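Local coordinates for thiamine pyrophosphokinase (Bacillus subtilis, PDB 3LM8), which catalyses the ATP-dependent conversion of thiamine to thiamine diphosphate, releasing AMP, and takes part in thiamine salvage, at residues L27-V36 / I44-I55. The protein carries 1 engineered substitution. Sequence-based numbering, arbitrary orientation.
Sequences LWIGVDKGTV and IPVEAFGDFDSI
V46 N donates to W28 O (2.8 Å, 171° at the hydrogen), the first of four backbone hydrogen bonds between 27-36 and 44-55. G30 then uses both its polar atoms: its N reaches E47 O at 3.2 Å, and its O accepts a hydrogen bond from F49 N at 2.8 Å. Last, D32 N donates to F49 O (3.1 Å). L27, I29 and V31 turn backbone N-H and C=O groups to strand 3-7 on the other flank, and bond to it there. Strands 26-31 and 47-49 run parallel, their local axes 25° apart, and with helix 33-41 between them they form a beta-alpha-beta unit in the catalytic domain. On one sheet face V31 CG2 lies 4.0 Å from F49 CB; on the other, T35 of the helix packs against A48 and P45. With CG1 anti to the carbonyl carbon (chi1 -58°), V46 CG2 falls between the backbone N and carbonyl carbon and meets I29 CG2 at 3.6 Å. Beyond the strands, D32 OD1 approaches S54 CB at 3.3 Å, and the D32 side chain lies about 6 Å from a bound magnesium ion. K33 NZ finds its partner outside the two segments, in a salt bridge to E59 OE1 on helix 57-66.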
ATOM      1  N   LEU A  27      -2.174  14.648  -2.407  1.00 31.21           N
ATOM      2  CA  LEU A  27      -0.872  15.215  -2.048  1.00 26.14           C
ATOM      3  C   LEU A  27       0.157  14.098  -2.105  1.00 32.97           C
ATOM      4  O   LEU A  27      -0.154  12.924  -1.837  1.00 24.49           O
ATOM      5  CB  LEU A  27      -0.883  15.756  -0.624  1.00 31.27           C
ATOM      6  CG  LEU A  27      -1.896  16.853  -0.330  1.00 54.84           C
ATOM      7  CD1 LEU A  27      -2.268  16.829   1.153  1.00 56.23           C
ATOM      8  CD2 LEU A  27      -1.317  18.199  -0.766  1.00 63.01           C
ATOM      9  N   TRP A  28       1.387  14.464  -2.438  1.00 22.62           N
ATOM     10  CA  TRP A  28       2.463  13.489  -2.503  1.00 24.46           C
ATOM     11  C   TRP A  28       3.583  13.763  -1.502  1.00 36.43           C
ATOM     12  O   TRP A  28       3.844  14.908  -1.126  1.00 42.29           O
ATOM     13  CB  TRP A  28       3.070  13.448  -3.900  1.00 18.11           C
ATOM     14  CG  TRP A  28       2.161  12.984  -4.985  1.00 22.37           C
ATOM     15  CD1 TRP A  28       1.322  13.754  -5.725  1.00 17.37           C
ATOM     16  CD2 TRP A  28       2.098  11.662  -5.549  1.00 25.11           C
ATOM     17  NE1 TRP A  28       0.753  13.006  -6.734  1.00 24.12           N
ATOM     18  CE2 TRP A  28       1.211  11.718  -6.646  1.00 24.27           C
ATOM     19  CE3 TRP A  28       2.711  10.440  -5.237  1.00 21.21           C
ATOM     20  CZ2 TRP A  28       0.922  10.599  -7.437  1.00 31.35           C
ATOM     21  CZ3 TRP A  28       2.423   9.330  -6.026  1.00 17.22           C
ATOM     22  CH2 TRP A  28       1.538   9.419  -7.112  1.00 19.66           C
ATOM     23  N   ILE A  29       4.241  12.697  -1.066  1.00 38.73           N
ATOM     24  CA  ILE A  29       5.362  12.821  -0.148  1.00 39.21           C
ATOM     25  C   ILE A  29       6.360  11.754  -0.547  1.00 38.84           C
ATOM     26  O   ILE A  29       5.966  10.659  -0.945  1.00 29.04           O
ATOM     27  CB  ILE A  29       4.953  12.612   1.332  1.00 34.36           C
ATOM     28  CG1 ILE A  29       4.190  11.303   1.493  1.00 37.90           C
ATOM     29  CG2 ILE A  29       4.121  13.779   1.810  1.00 27.58           C
ATOM     30  CD1 ILE A  29       3.885  10.963   2.942  1.00 45.07           C
ATOM     31  N   GLY A  30       7.645  12.091  -0.463  1.00 33.08           N
ATOM     32  CA  GLY A  30       8.687  11.152  -0.822  1.00 25.41           C
ATOM     33  C   GLY A  30       9.429  10.629   0.388  1.00 19.32           C
ATOM     34  O   GLY A  30       9.666  11.361   1.351  1.00 14.74           O
ATOM     35  N   VAL A  31       9.791   9.351   0.334  1.00 17.52           N
ATOM     36  CA  VAL A  31      10.509   8.687   1.417  1.00 16.11           C
ATOM     37  C   VAL A  31      11.734   8.030   0.804  1.00 26.83           C
ATOM     38  O   VAL A  31      11.617   7.262  -0.138  1.00 25.74           O
ATOM     39  CB  VAL A  31       9.609   7.603   2.103  1.00 10.78           C
ATOM     40  CG1 VAL A  31      10.454   6.635   2.904  1.00  8.96           C
ATOM     41  CG2 VAL A  31       8.565   8.273   3.012  1.00  4.55           C
ATOM     42  N   ASP A  32      12.910   8.351   1.327  1.00 22.44           N
ATOM     43  CA  ASP A  32      14.151   7.780   0.815  1.00 25.95           C
ATOM     44  C   ASP A  32      14.268   8.046  -0.677  1.00 29.10           C
ATOM     45  O   ASP A  32      13.772   9.057  -1.157  1.00 38.01           O
ATOM     46  CB  ASP A  32      14.177   6.273   1.079  1.00 32.45           C
ATOM     47  CG  ASP A  32      15.508   5.630   0.703  1.00 51.80           C
ATOM     48  OD1 ASP A  32      16.566   6.150   1.133  1.00 63.11           O
ATOM     49  OD2 ASP A  32      15.493   4.602  -0.015  1.00 55.53           O
ATOM     50  N   LYS A  33      14.925   7.136  -1.400  1.00 23.98           N
ATOM     51  CA  LYS A  33      15.104   7.254  -2.851  1.00 19.35           C
ATOM     52  C   LYS A  33      13.781   7.633  -3.511  1.00 22.42           C
ATOM     53  O   LYS A  33      13.753   8.213  -4.603  1.00 20.61           O
ATOM     54  CB  LYS A  33      15.585   5.926  -3.434  1.00 18.53           C
ATOM     55  CG  LYS A  33      17.048   5.633  -3.215  1.00 23.99           C
ATOM     56  CD  LYS A  33      17.890   6.290  -4.300  1.00 37.11           C
ATOM     57  CE  LYS A  33      17.611   5.675  -5.664  1.00 37.48           C
ATOM     58  NZ  LYS A  33      18.288   6.409  -6.768  1.00 39.37           N
ATOM     59  N   GLY A  34      12.690   7.300  -2.824  1.00 15.12           N
ATOM     60  CA  GLY A  34      11.361   7.579  -3.325  1.00 14.45           C
ATOM     61  C   GLY A  34      11.149   9.004  -3.768  1.00 16.78           C
ATOM     62  O   GLY A  34      10.531   9.238  -4.807  1.00 24.23           O
ATOM     63  N   THR A  35      11.629   9.971  -2.991  1.00 18.79           N
ATOM     64  CA  THR A  35      11.447  11.347  -3.413  1.00 27.40           C
ATOM     65  C   THR A  35      12.190  11.549  -4.735  1.00 25.91           C
ATOM     66  O   THR A  35      11.754  12.318  -5.581  1.00 28.65           O
ATOM     67  CB  THR A  35      11.913  12.376  -2.339  1.00 26.02           C
ATOM     68  OG1 THR A  35      12.767  13.348  -2.956  1.00 21.73           O
ATOM     69  CG2 THR A  35      12.623  11.696  -1.192  1.00 31.60           C
ATOM     70  N   VAL A  36      13.297  10.837  -4.923  1.00 21.17           N
ATOM     71  CA  VAL A  36      14.038  10.928  -6.180  1.00 28.53           C
ATOM     72  C   VAL A  36      13.121  10.419  -7.302  1.00 35.59           C
ATOM     73  O   VAL A  36      13.005  11.042  -8.356  1.00 32.69           O
ATOM     74  CB  VAL A  36      15.344  10.066  -6.150  1.00 24.08           C
ATOM     75  CG1 VAL A  36      15.844   9.808  -7.567  1.00 21.68           C
ATOM     76  CG2 VAL A  36      16.436  10.782  -5.343  1.00 29.55           C
ATOM     77  N   ILE A  44       6.364  16.597  -7.550  1.00 38.14           N
ATOM     78  CA  ILE A  44       7.151  17.194  -6.483  1.00 35.72           C
ATOM     79  C   ILE A  44       6.457  16.873  -5.152  1.00 27.58           C
ATOM     80  O   ILE A  44       5.261  17.091  -4.992  1.00 31.21           O
ATOM     81  CB  ILE A  44       7.239  18.735  -6.635  1.00 39.56           C
ATOM     82  CG1 ILE A  44       7.820  19.104  -8.005  1.00 30.23           C
ATOM     83  CG2 ILE A  44       8.096  19.316  -5.515  1.00 42.41           C
ATOM     84  CD1 ILE A  44       9.312  18.852  -8.150  1.00 25.97           C
ATOM     85  N   PRO A  45       7.207  16.341  -4.185  1.00 24.79           N
ATOM     86  CA  PRO A  45       6.641  15.999  -2.877  1.00 23.45           C
ATOM     87  C   PRO A  45       6.345  17.281  -2.089  1.00 33.09           C
ATOM     88  O   PRO A  45       7.010  18.293  -2.299  1.00 34.49           O
ATOM     89  CB  PRO A  45       7.756  15.186  -2.216  1.00 15.34           C
ATOM     90  CG  PRO A  45       8.666  14.770  -3.383  1.00 22.16           C
ATOM     91  CD  PRO A  45       8.620  15.936  -4.293  1.00  8.56           C
ATOM     92  N   VAL A  46       5.357  17.252  -1.192  1.00 32.40           N
ATOM     93  CA  VAL A  46       5.061  18.433  -0.387  1.00 27.56           C
ATOM     94  C   VAL A  46       6.051  18.359   0.761  1.00 26.71           C
ATOM     95  O   VAL A  46       6.594  19.370   1.206  1.00 34.90           O
ATOM     96  CB  VAL A  46       3.613  18.431   0.181  1.00 20.95           C
ATOM     97  CG1 VAL A  46       2.597  18.335  -0.957  1.00  8.57           C
ATOM     98  CG2 VAL A  46       3.423  17.282   1.139  1.00 28.35           C
ATOM     99  N   GLU A  47       6.285  17.138   1.229  1.00 36.29           N
ATOM    100  CA  GLU A  47       7.228  16.884   2.310  1.00 44.42           C
ATOM    101  C   GLU A  47       8.070  15.692   1.853  1.00 38.71           C
ATOM    102  O   GLU A  47       7.772  15.067   0.836  1.00 37.97           O
ATOM    103  CB  GLU A  47       6.503  16.513   3.616  1.00 46.76           C
ATOM    104  CG  GLU A  47       5.274  17.349   3.971  1.00 54.24           C
ATOM    105  CD  GLU A  47       5.582  18.762   4.478  1.00 47.13           C
ATOM    106  OE1 GLU A  47       4.604  19.502   4.754  1.00 40.79           O
ATOM    107  OE2 GLU A  47       6.778  19.130   4.605  1.00 23.33           O
ATOM    108  N   ALA A  48       9.121  15.388   2.604  1.00 31.49           N
ATOM    109  CA  ALA A  48       9.997  14.265   2.301  1.00 22.19           C
ATOM    110  C   ALA A  48      10.555  13.749   3.620  1.00 26.77           C
ATOM    111  O   ALA A  48      10.943  14.533   4.487  1.00 30.86           O
ATOM    112  CB  ALA A  48      11.139  14.706   1.369  1.00 27.51           C
ATOM    113  N   PHE A  49      10.581  12.430   3.771  1.00 25.30           N
ATOM    114  CA  PHE A  49      11.078  11.804   4.993  1.00 20.54           C
ATOM    115  C   PHE A  49      12.298  10.905   4.762  1.00 31.13           C
ATOM    116  O   PHE A  49      12.419  10.242   3.727  1.00 43.60           O
ATOM    117  CB  PHE A  49       9.971  10.977   5.647  1.00 18.60           C
ATOM    118  CG  PHE A  49       8.769  11.774   6.043  1.00 20.42           C
ATOM    119  CD1 PHE A  49       7.941  12.337   5.081  1.00 31.44           C
ATOM    120  CD2 PHE A  49       8.442  11.936   7.389  1.00 20.65           C
ATOM    121  CE1 PHE A  49       6.798  13.048   5.452  1.00 35.13           C
ATOM    122  CE2 PHE A  49       7.293  12.651   7.775  1.00 23.40           C
ATOM    123  CZ  PHE A  49       6.474  13.204   6.805  1.00 28.58           C
ATOM    124  N   GLY A  50      13.193  10.875   5.743  1.00 24.80           N
ATOM    125  CA  GLY A  50      14.385  10.052   5.630  1.00 23.84           C
ATOM    126  C   GLY A  50      15.637  10.894   5.536  1.00 24.18           C
ATOM    127  O   GLY A  50      15.594  12.112   5.714  1.00 33.87           O
ATOM    128  N   ASP A  51      16.762  10.245   5.273  1.00 15.60           N
ATOM    129  CA  ASP A  51      18.029  10.955   5.141  1.00 25.99           C
ATOM    130  C   ASP A  51      18.543  10.768   3.725  1.00 18.77           C
ATOM    131  O   ASP A  51      17.858  10.185   2.880  1.00 17.32           O
ATOM    132  CB  ASP A  51      19.058  10.418   6.135  1.00 39.85           C
ATOM    133  CG  ASP A  51      19.240   8.924   6.024  1.00 45.78           C
ATOM    134  OD1 ASP A  51      19.506   8.448   4.901  1.00 36.87           O
ATOM    135  OD2 ASP A  51      19.117   8.225   7.055  1.00 49.71           O
ATOM    136  N   PHE A  52      19.753  11.235   3.469  1.00 22.21           N
ATOM    137  CA  PHE A  52      20.312  11.121   2.137  1.00 27.37           C
ATOM    138  C   PHE A  52      21.406  10.080   1.993  1.00 32.67           C
ATOM    139  O   PHE A  52      21.936   9.918   0.897  1.00 37.77           O
ATOM    140  CB  PHE A  52      20.864  12.479   1.677  1.00 27.69           C
ATOM    141  CG  PHE A  52      19.818  13.558   1.558  1.00 39.51           C
ATOM    142  CD1 PHE A  52      19.335  14.211   2.688  1.00 34.57           C
ATOM    143  CD2 PHE A  52      19.278  13.887   0.316  1.00 43.76           C
ATOM    144  CE1 PHE A  52      18.326  15.172   2.581  1.00 37.37           C
ATOM    145  CE2 PHE A  52      18.271  14.842   0.199  1.00 41.79           C
ATOM    146  CZ  PHE A  52      17.794  15.484   1.332  1.00 35.69           C
ATOM    147  N   ASP A  53      21.755   9.359   3.057  1.00 26.55           N
ATOM    148  CA  ASP A  53      22.849   8.403   2.907  1.00 36.26           C
ATOM    149  C   ASP A  53      22.599   7.349   1.851  1.00 33.72           C
ATOM    150  O   ASP A  53      23.494   6.574   1.516  1.00 40.40           O
ATOM    151  CB  ASP A  53      23.278   7.755   4.254  1.00 41.69           C
ATOM    152  CG  ASP A  53      22.115   7.218   5.082  1.00 49.08           C
ATOM    153  OD1 ASP A  53      21.286   6.449   4.553  1.00 57.88           O
ATOM    154  OD2 ASP A  53      22.050   7.550   6.288  1.00 46.72           O
ATOM    155  N   SER A  54      21.394   7.341   1.293  1.00 44.66           N
ATOM    156  CA  SER A  54      21.069   6.374   0.247  1.00 47.34           C
ATOM    157  C   SER A  54      20.983   7.044  -1.132  1.00 44.52           C
ATOM    158  O   SER A  54      21.081   6.370  -2.161  1.00 41.08           O
ATOM    159  CB  SER A  54      19.757   5.658   0.570  1.00 50.13           C
ATOM    160  OG  SER A  54      19.613   4.490  -0.224  1.00 54.96           O
ATOM    161  N   ILE A  55      20.801   8.363  -1.156  1.00 41.93           N
ATOM    162  CA  ILE A  55      20.729   9.088  -2.424  1.00 37.44           C
ATOM    163  C   ILE A  55      22.122   9.567  -2.846  1.00 28.73           C
ATOM    164  O   ILE A  55      23.000   9.773  -2.008  1.00 41.81           O
ATOM    165  CB  ILE A  55      19.770  10.296  -2.336  1.00 43.94           C
ATOM    166  CG1 ILE A  55      20.343  11.360  -1.404  1.00 60.93           C
ATOM    167  CG2 ILE A  55      18.400   9.843  -1.835  1.00 31.67           C
ATOM    168  CD1 ILE A  55      21.309  12.319  -2.077  1.00 69.20           C
TER